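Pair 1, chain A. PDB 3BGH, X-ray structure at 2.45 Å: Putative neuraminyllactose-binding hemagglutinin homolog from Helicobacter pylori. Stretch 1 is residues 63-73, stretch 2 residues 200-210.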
# COMPACT_ATOMS: atom_id res chain seq x y z
N SER A 63 -5.55 -3.84 -19.29
CA SER A 63 -7.00 -3.80 -19.27
C SER A 63 -7.58 -2.43 -18.91
O SER A 63 -8.56 -2.01 -19.51
CB SER A 63 -7.56 -4.89 -18.39
OG SER A 63 -7.05 -6.12 -18.84
N LEU A 64 -6.96 -1.74 -17.94
CA LEU A 64 -7.46 -0.45 -17.44
C LEU A 64 -7.34 0.58 -18.55
O LEU A 64 -8.20 1.43 -18.75
CB LEU A 64 -6.65 0.03 -16.22
CG LEU A 64 -6.90 -0.49 -14.80
CD1 LEU A 64 -6.03 0.27 -13.79
CD2 LEU A 64 -8.38 -0.35 -14.37
N PHE A 65 -6.25 0.45 -19.28
CA PHE A 65 -5.89 1.36 -20.34
C PHE A 65 -6.91 1.25 -21.49
O PHE A 65 -7.42 2.26 -21.98
CB PHE A 65 -4.49 0.98 -20.77
CG PHE A 65 -3.82 1.96 -21.66
CD1 PHE A 65 -3.97 3.32 -21.44
CD2 PHE A 65 -3.02 1.52 -22.70
CE1 PHE A 65 -3.33 4.25 -22.27
CE2 PHE A 65 -2.39 2.43 -23.54
CZ PHE A 65 -2.54 3.80 -23.33
N LEU A 66 -7.26 0.04 -21.89
CA LEU A 66 -8.11 -0.13 -23.06
C LEU A 66 -9.52 0.21 -22.68
O LEU A 66 -10.20 0.96 -23.37
CB LEU A 66 -8.02 -1.54 -23.64
CG LEU A 66 -6.66 -2.07 -24.13
CD1 LEU A 66 -6.79 -3.53 -24.47
CD2 LEU A 66 -6.10 -1.29 -25.33
N GLN A 67 -9.95 -0.32 -21.54
CA GLN A 67 -11.25 -0.04 -21.01
C GLN A 67 -11.54 1.44 -20.75
O GLN A 67 -12.64 1.91 -20.99
CB GLN A 67 -11.46 -0.83 -19.75
CG GLN A 67 -11.53 -2.32 -20.00
CD GLN A 67 -12.70 -2.91 -19.27
OE1 GLN A 67 -12.56 -3.36 -18.13
NE2 GLN A 67 -13.88 -2.85 -19.90
N LEU A 68 -10.56 2.17 -20.24
CA LEU A 68 -10.75 3.58 -20.04
C LEU A 68 -10.85 4.32 -21.36
O LEU A 68 -11.55 5.32 -21.46
CB LEU A 68 -9.66 4.17 -19.17
CG LEU A 68 -10.11 4.07 -17.73
CD1 LEU A 68 -8.91 4.24 -16.82
CD2 LEU A 68 -11.27 5.10 -17.44
N SER A 69 -10.13 3.84 -22.37
CA SER A 69 -10.33 4.37 -23.72
C SER A 69 -11.77 4.07 -24.18
O SER A 69 -12.46 5.00 -24.60
CB SER A 69 -9.27 3.87 -24.68
OG SER A 69 -8.02 4.47 -24.35
N SER A 70 -12.23 2.83 -24.02
CA SER A 70 -13.60 2.45 -24.44
C SER A 70 -14.68 3.22 -23.73
O SER A 70 -15.67 3.62 -24.35
CB SER A 70 -13.90 0.98 -24.26
OG SER A 70 -13.14 0.25 -25.18
N PHE A 71 -14.51 3.37 -22.42
CA PHE A 71 -15.41 4.18 -21.62
C PHE A 71 -15.45 5.61 -22.15
O PHE A 71 -16.52 6.18 -22.33
CB PHE A 71 -14.93 4.20 -20.18
CG PHE A 71 -15.77 5.05 -19.30
CD1 PHE A 71 -16.98 4.56 -18.80
CD2 PHE A 71 -15.37 6.34 -18.98
CE1 PHE A 71 -17.78 5.36 -17.96
CE2 PHE A 71 -16.16 7.15 -18.16
CZ PHE A 71 -17.37 6.66 -17.65
N LEU A 72 -14.29 6.20 -22.41
CA LEU A 72 -14.23 7.57 -22.86
C LEU A 72 -14.89 7.77 -24.23
O LEU A 72 -15.80 8.58 -24.37
CB LEU A 72 -12.79 8.07 -22.83
CG LEU A 72 -12.30 8.28 -21.40
CD1 LEU A 72 -10.81 8.31 -21.39
CD2 LEU A 72 -12.90 9.52 -20.74
N GLU A 73 -14.46 6.99 -25.21
CA GLU A 73 -15.07 6.97 -26.53
C GLU A 73 -16.57 6.80 -26.42
O GLU A 73 -17.32 7.66 -26.89
CB GLU A 73 -14.45 5.87 -27.37
CG GLU A 73 -13.01 6.18 -27.74
CD GLU A 73 -12.28 4.97 -28.30
OE1 GLU A 73 -12.69 3.82 -27.99
OE2 GLU A 73 -11.29 5.17 -29.05
N LYS A 200 -13.19 -2.67 -8.33
CA LYS A 200 -13.22 -1.41 -7.58
C LYS A 200 -12.57 -0.21 -8.29
O LYS A 200 -13.14 0.89 -8.23
CB LYS A 200 -12.61 -1.56 -6.17
CG LYS A 200 -12.82 -0.30 -5.30
CD LYS A 200 -12.06 -0.32 -3.96
CE LYS A 200 -12.49 0.83 -3.03
NZ LYS A 200 -11.93 0.78 -1.63
N VAL A 201 -11.41 -0.39 -8.94
CA VAL A 201 -10.79 0.75 -9.65
C VAL A 201 -11.70 1.27 -10.79
O VAL A 201 -11.97 2.47 -10.91
CB VAL A 201 -9.31 0.46 -10.19
CG1 VAL A 201 -8.82 1.60 -11.01
CG2 VAL A 201 -8.35 0.25 -9.04
N MET A 202 -12.14 0.37 -11.64
CA MET A 202 -12.96 0.76 -12.77
C MET A 202 -14.26 1.45 -12.34
O MET A 202 -14.64 2.43 -12.95
CB MET A 202 -13.24 -0.44 -13.67
CG MET A 202 -12.09 -0.82 -14.62
SD MET A 202 -11.61 0.49 -15.72
CE MET A 202 -13.15 0.80 -16.55
N VAL A 203 -14.92 0.94 -11.29
CA VAL A 203 -16.16 1.54 -10.79
C VAL A 203 -15.93 2.94 -10.25
O VAL A 203 -16.72 3.85 -10.48
CB VAL A 203 -16.75 0.71 -9.63
CG1 VAL A 203 -17.86 1.48 -8.93
CG2 VAL A 203 -17.32 -0.62 -10.12
N HIS A 204 -14.86 3.13 -9.49
CA HIS A 204 -14.63 4.43 -8.89
C HIS A 204 -14.21 5.42 -9.95
O HIS A 204 -14.68 6.52 -9.93
CB HIS A 204 -13.61 4.34 -7.74
CG HIS A 204 -14.17 3.76 -6.48
ND1 HIS A 204 -13.89 4.28 -5.23
CD2 HIS A 204 -15.00 2.70 -6.27
CE1 HIS A 204 -14.53 3.57 -4.31
NE2 HIS A 204 -15.20 2.61 -4.91
N ILE A 205 -13.33 5.04 -10.86
CA ILE A 205 -12.92 5.97 -11.90
C ILE A 205 -14.06 6.29 -12.86
O ILE A 205 -14.22 7.43 -13.25
CB ILE A 205 -11.73 5.49 -12.71
CG1 ILE A 205 -10.43 5.67 -11.92
CG2 ILE A 205 -11.60 6.34 -13.99
CD1 ILE A 205 -9.22 5.02 -12.59
N THR A 206 -14.85 5.29 -13.26
CA THR A 206 -15.93 5.55 -14.20
C THR A 206 -16.92 6.51 -13.57
O THR A 206 -17.43 7.39 -14.26
CB THR A 206 -16.67 4.28 -14.65
OG1 THR A 206 -17.02 3.52 -13.49
CG2 THR A 206 -15.81 3.45 -15.59
N LYS A 207 -17.18 6.36 -12.26
CA LYS A 207 -18.08 7.30 -11.59
C LYS A 207 -17.43 8.67 -11.39
O LYS A 207 -18.14 9.70 -11.40
CB LYS A 207 -18.66 6.75 -10.29
CG LYS A 207 -19.64 5.61 -10.55
CD LYS A 207 -19.96 4.75 -9.31
CE LYS A 207 -20.95 3.63 -9.69
NZ LYS A 207 -21.55 2.94 -8.49
N GLU A 208 -16.10 8.70 -11.26
CA GLU A 208 -15.44 9.98 -11.11
C GLU A 208 -15.40 10.79 -12.39
O GLU A 208 -15.37 12.00 -12.34
CB GLU A 208 -14.02 9.86 -10.54
CG GLU A 208 -13.48 11.20 -9.99
CD GLU A 208 -14.38 11.83 -8.87
OE1 GLU A 208 -14.11 12.98 -8.48
OE2 GLU A 208 -15.34 11.18 -8.38
N LEU A 209 -15.36 10.12 -13.53
CA LEU A 209 -15.21 10.82 -14.79
C LEU A 209 -16.57 10.98 -15.47
O LEU A 209 -16.68 10.77 -16.66
CB LEU A 209 -14.25 10.07 -15.71
CG LEU A 209 -12.80 9.75 -15.32
CD1 LEU A 209 -12.14 8.96 -16.45
CD2 LEU A 209 -12.04 11.03 -15.04
N SER A 210 -17.60 11.35 -14.71
CA SER A 210 -18.94 11.61 -15.23
C SER A 210 -18.98 12.86 -16.10
O SER A 210 -18.07 13.71 -16.09
CB SER A 210 -19.92 11.80 -14.08
OG SER A 210 -19.69 13.06 -13.46

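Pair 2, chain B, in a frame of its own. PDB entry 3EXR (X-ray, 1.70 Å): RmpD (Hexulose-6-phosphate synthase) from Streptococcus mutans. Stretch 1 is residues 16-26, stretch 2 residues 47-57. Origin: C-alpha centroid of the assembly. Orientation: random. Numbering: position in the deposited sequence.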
# COMPACT_ATOMS: atom_id res chain seq x y z
N ASN B 16 -8.07 -0.11 -14.52
CA ASN B 16 -9.43 -0.61 -14.66
C ASN B 16 -9.44 -2.13 -14.82
O ASN B 16 -8.42 -2.77 -15.08
CB ASN B 16 -10.15 0.14 -15.79
CG ASN B 16 -9.44 0.04 -17.11
OD1 ASN B 16 -8.86 -0.99 -17.44
ND2 ASN B 16 -9.45 1.13 -17.88
N LEU B 17 -10.61 -2.69 -14.58
CA LEU B 17 -10.82 -4.12 -14.55
C LEU B 17 -10.57 -4.73 -15.93
O LEU B 17 -9.86 -5.74 -16.04
CB LEU B 17 -12.24 -4.41 -14.08
CG LEU B 17 -12.53 -5.89 -13.93
CD1 LEU B 17 -11.66 -6.51 -12.82
CD2 LEU B 17 -14.01 -6.14 -13.71
N LYS B 18 -11.10 -4.09 -16.97
CA LYS B 18 -10.96 -4.63 -18.32
C LYS B 18 -9.50 -4.74 -18.74
O LYS B 18 -9.10 -5.73 -19.35
CB LYS B 18 -11.78 -3.82 -19.33
CG LYS B 18 -11.22 -2.43 -19.64
CD LYS B 18 -12.17 -1.64 -20.53
CE LYS B 18 -11.54 -0.35 -21.01
NZ LYS B 18 -12.52 0.42 -21.84
N GLY B 19 -8.67 -3.77 -18.37
CA GLY B 19 -7.26 -3.83 -18.80
C GLY B 19 -6.51 -4.99 -18.18
O GLY B 19 -5.70 -5.68 -18.82
N ALA B 20 -6.77 -5.22 -16.88
CA ALA B 20 -6.15 -6.34 -16.15
C ALA B 20 -6.60 -7.69 -16.72
O ALA B 20 -5.78 -8.58 -16.96
CB ALA B 20 -6.50 -6.30 -14.66
N ILE B 21 -7.90 -7.84 -16.94
CA ILE B 21 -8.42 -9.13 -17.39
C ILE B 21 -7.95 -9.39 -18.82
O ILE B 21 -7.50 -10.49 -19.14
CB ILE B 21 -9.96 -9.18 -17.28
CG1 ILE B 21 -10.38 -9.09 -15.79
CG2 ILE B 21 -10.52 -10.46 -17.93
CD1 ILE B 21 -11.86 -8.99 -15.55
N THR B 22 -7.99 -8.37 -19.66
CA THR B 22 -7.58 -8.58 -21.06
C THR B 22 -6.10 -8.94 -21.14
O THR B 22 -5.72 -9.84 -21.87
CB THR B 22 -7.93 -7.37 -21.92
OG1 THR B 22 -9.34 -7.21 -21.94
CG2 THR B 22 -7.50 -7.56 -23.36
N ALA B 23 -5.28 -8.24 -20.37
CA ALA B 23 -3.83 -8.53 -20.38
C ALA B 23 -3.56 -9.95 -19.83
O ALA B 23 -2.73 -10.71 -20.39
CB ALA B 23 -3.06 -7.50 -19.59
N ALA B 24 -4.23 -10.31 -18.74
CA ALA B 24 -4.06 -11.64 -18.13
C ALA B 24 -4.39 -12.76 -19.08
O ALA B 24 -3.63 -13.74 -19.20
CB ALA B 24 -4.91 -11.77 -16.89
N VAL B 25 -5.50 -12.63 -19.78
CA VAL B 25 -5.91 -13.65 -20.74
C VAL B 25 -4.91 -13.75 -21.90
O VAL B 25 -4.66 -14.84 -22.40
CB VAL B 25 -7.36 -13.40 -21.23
CG1 VAL B 25 -7.72 -14.34 -22.41
CG2 VAL B 25 -8.33 -13.61 -20.09
N SER B 26 -4.31 -12.63 -22.29
CA SER B 26 -3.35 -12.62 -23.41
C SER B 26 -2.08 -13.40 -23.16
O SER B 26 -1.47 -13.89 -24.11
CB SER B 26 -3.01 -11.18 -23.84
OG SER B 26 -2.15 -10.52 -22.92
N GLU B 47 -12.20 -8.64 -6.03
CA GLU B 47 -12.92 -9.59 -6.86
C GLU B 47 -12.03 -10.02 -8.05
O GLU B 47 -12.08 -11.15 -8.50
CB GLU B 47 -14.30 -9.12 -7.29
CG GLU B 47 -15.08 -10.18 -8.06
CD GLU B 47 -16.52 -9.83 -8.36
OE1 GLU B 47 -16.87 -8.64 -8.50
OE2 GLU B 47 -17.31 -10.79 -8.53
N LEU B 48 -11.18 -9.12 -8.51
CA LEU B 48 -10.22 -9.43 -9.56
C LEU B 48 -9.42 -10.69 -9.23
O LEU B 48 -9.16 -11.53 -10.13
CB LEU B 48 -9.27 -8.25 -9.81
CG LEU B 48 -8.11 -8.48 -10.79
CD1 LEU B 48 -8.60 -8.79 -12.18
CD2 LEU B 48 -7.19 -7.27 -10.83
N VAL B 49 -9.01 -10.83 -7.97
CA VAL B 49 -8.21 -12.00 -7.58
C VAL B 49 -8.99 -13.29 -7.87
O VAL B 49 -8.45 -14.26 -8.39
CB VAL B 49 -7.80 -11.95 -6.09
CG1 VAL B 49 -7.08 -13.21 -5.66
CG2 VAL B 49 -6.90 -10.74 -5.84
N GLU B 50 -10.26 -13.28 -7.50
CA GLU B 50 -11.15 -14.42 -7.73
C GLU B 50 -11.39 -14.71 -9.23
O GLU B 50 -11.42 -15.87 -9.65
CB GLU B 50 -12.46 -14.20 -6.98
CG GLU B 50 -13.36 -15.41 -6.92
CD GLU B 50 -14.50 -15.29 -5.91
OE1 GLU B 50 -14.42 -14.48 -4.99
OE2 GLU B 50 -15.48 -16.06 -6.05
N VAL B 51 -11.53 -13.67 -10.03
CA VAL B 51 -11.69 -13.82 -11.47
C VAL B 51 -10.43 -14.48 -12.05
O VAL B 51 -10.55 -15.38 -12.87
CB VAL B 51 -11.99 -12.47 -12.16
CG1 VAL B 51 -11.91 -12.58 -13.68
CG2 VAL B 51 -13.36 -11.92 -11.70
N LEU B 52 -9.27 -14.03 -11.60
CA LEU B 52 -8.02 -14.59 -12.10
C LEU B 52 -7.90 -16.05 -11.71
O LEU B 52 -7.44 -16.85 -12.50
CB LEU B 52 -6.82 -13.80 -11.62
CG LEU B 52 -6.71 -12.38 -12.15
CD1 LEU B 52 -5.62 -11.62 -11.44
CD2 LEU B 52 -6.45 -12.39 -13.67
N ARG B 53 -8.31 -16.39 -10.48
CA ARG B 53 -8.27 -17.78 -10.02
C ARG B 53 -9.17 -18.68 -10.84
O ARG B 53 -8.80 -19.79 -11.17
CB ARG B 53 -8.60 -17.85 -8.54
CG ARG B 53 -8.72 -19.27 -7.96
CD ARG B 53 -7.55 -20.16 -8.23
NE ARG B 53 -6.44 -19.75 -7.38
CZ ARG B 53 -5.16 -19.82 -7.69
NH1 ARG B 53 -4.78 -20.25 -8.88
NH2 ARG B 53 -4.25 -19.39 -6.82
N SER B 54 -10.33 -18.16 -11.22
CA SER B 54 -11.28 -18.89 -12.06
C SER B 54 -10.69 -19.13 -13.48
O SER B 54 -10.80 -20.22 -14.05
CB SER B 54 -12.57 -18.08 -12.13
OG SER B 54 -13.55 -18.76 -12.87
N LEU B 55 -10.08 -18.10 -14.06
CA LEU B 55 -9.48 -18.24 -15.36
C LEU B 55 -8.26 -19.17 -15.35
O LEU B 55 -8.00 -19.83 -16.37
CB LEU B 55 -9.04 -16.86 -15.88
CG LEU B 55 -10.18 -15.91 -16.29
CD1 LEU B 55 -9.67 -14.47 -16.41
CD2 LEU B 55 -10.75 -16.40 -17.60
N PHE B 56 -7.53 -19.18 -14.22
CA PHE B 56 -6.24 -19.87 -14.10
C PHE B 56 -6.15 -20.71 -12.81
O PHE B 56 -5.51 -20.31 -11.82
CB PHE B 56 -5.12 -18.84 -14.21
CG PHE B 56 -5.13 -18.09 -15.50
CD1 PHE B 56 -4.73 -18.69 -16.69
CD2 PHE B 56 -5.57 -16.77 -15.55
CE1 PHE B 56 -4.77 -17.99 -17.89
CE2 PHE B 56 -5.60 -16.09 -16.75
CZ PHE B 56 -5.20 -16.69 -17.91
N PRO B 57 -6.85 -21.84 -12.77
CA PRO B 57 -6.98 -22.64 -11.54
C PRO B 57 -5.64 -23.10 -10.95
O PRO B 57 -5.54 -23.26 -9.73
CB PRO B 57 -7.82 -23.85 -11.97
CG PRO B 57 -7.99 -23.74 -13.48
CD PRO B 57 -7.67 -22.37 -13.88

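Pair 1 and pair 2 each bring together two helices that run in roughly the same direction, at 31° in pair 1 and 22° in pair 2, with closest axis approaches of 11.3 and 11.1 Å. Fourteen central residues superpose with an RMSD of 0.4 Å. In neither pair does a hydrogen bond cross between the stretches, so both contacts rest on side-chain packing, which buries 472 Å² in pair 1 and 359 Å² in pair 2.

The first helix of each pair presents a row of branched aliphatic side chains that coincide closely. L64(A), L68(A) and L72(A) match L17(B), I21(B) and V25(B), with side-chain centres no more than 1.0 Å apart. M202(A) and L48(B) also coincide, and each fills the same place by different means. The methionine, with all three chi angles in m, folds so that its SD lies 3.6 Å from CD2 of L64(A), while its CE lies 4.0 Å from CB of Q67(A). The shorter leucine covers both neighbours: its CD1 lies 3.9 Å from CD1 of L17(B), and CD1 and CD2 of L48(B) lie 4.1 and 4.0 Å from CB of A20(B), the counterpart of Q67(A). One turn on, I205(A) and V51(B) occupy equivalent positions; CG2 of I205(A) approaches CD2 of L68(A) at 3.7 Å, and CG1 of V51(B) approaches CD1 of I21(B) at 4.0 Å.

The sharpest exchange of bulk occurs at F71(A) and T206(A), matched by A24(B) and L52(B). In pair 1 the first helix supplies the large group: CG2 of T206(A) sits over one face of the F71(A) ring, 3.8 Å from its centroid, in a CH-pi contact. Pair 2 reverses the sizes. A24(B) offers a single methyl, and the longer L52(B) reaches it, CD2 to CB of A24(B) at 3.6 Å. The backbones hardly move, since the CA atoms of T206(A) and L52(B) fall within 0.1 Å.

At the C-terminal end, L209(A) and L55(B) correspond, although L209(A) has already left helical phi/psi and L55(B) still closes its helix. CD1 of L209(A) lies 4.4 Å from CD2 of L72(A), and CD1 of L55(B) lies 4.0 Å from CG2 of V25(B). The following residues diverge: the CB of S210(A) points away from the first helix, whereas that of F56(B) points toward it, and CZ of F56(B) comes within 3.6 Å of the O of A24(B). An aromatic ring thus enters each contact, but from opposite partners.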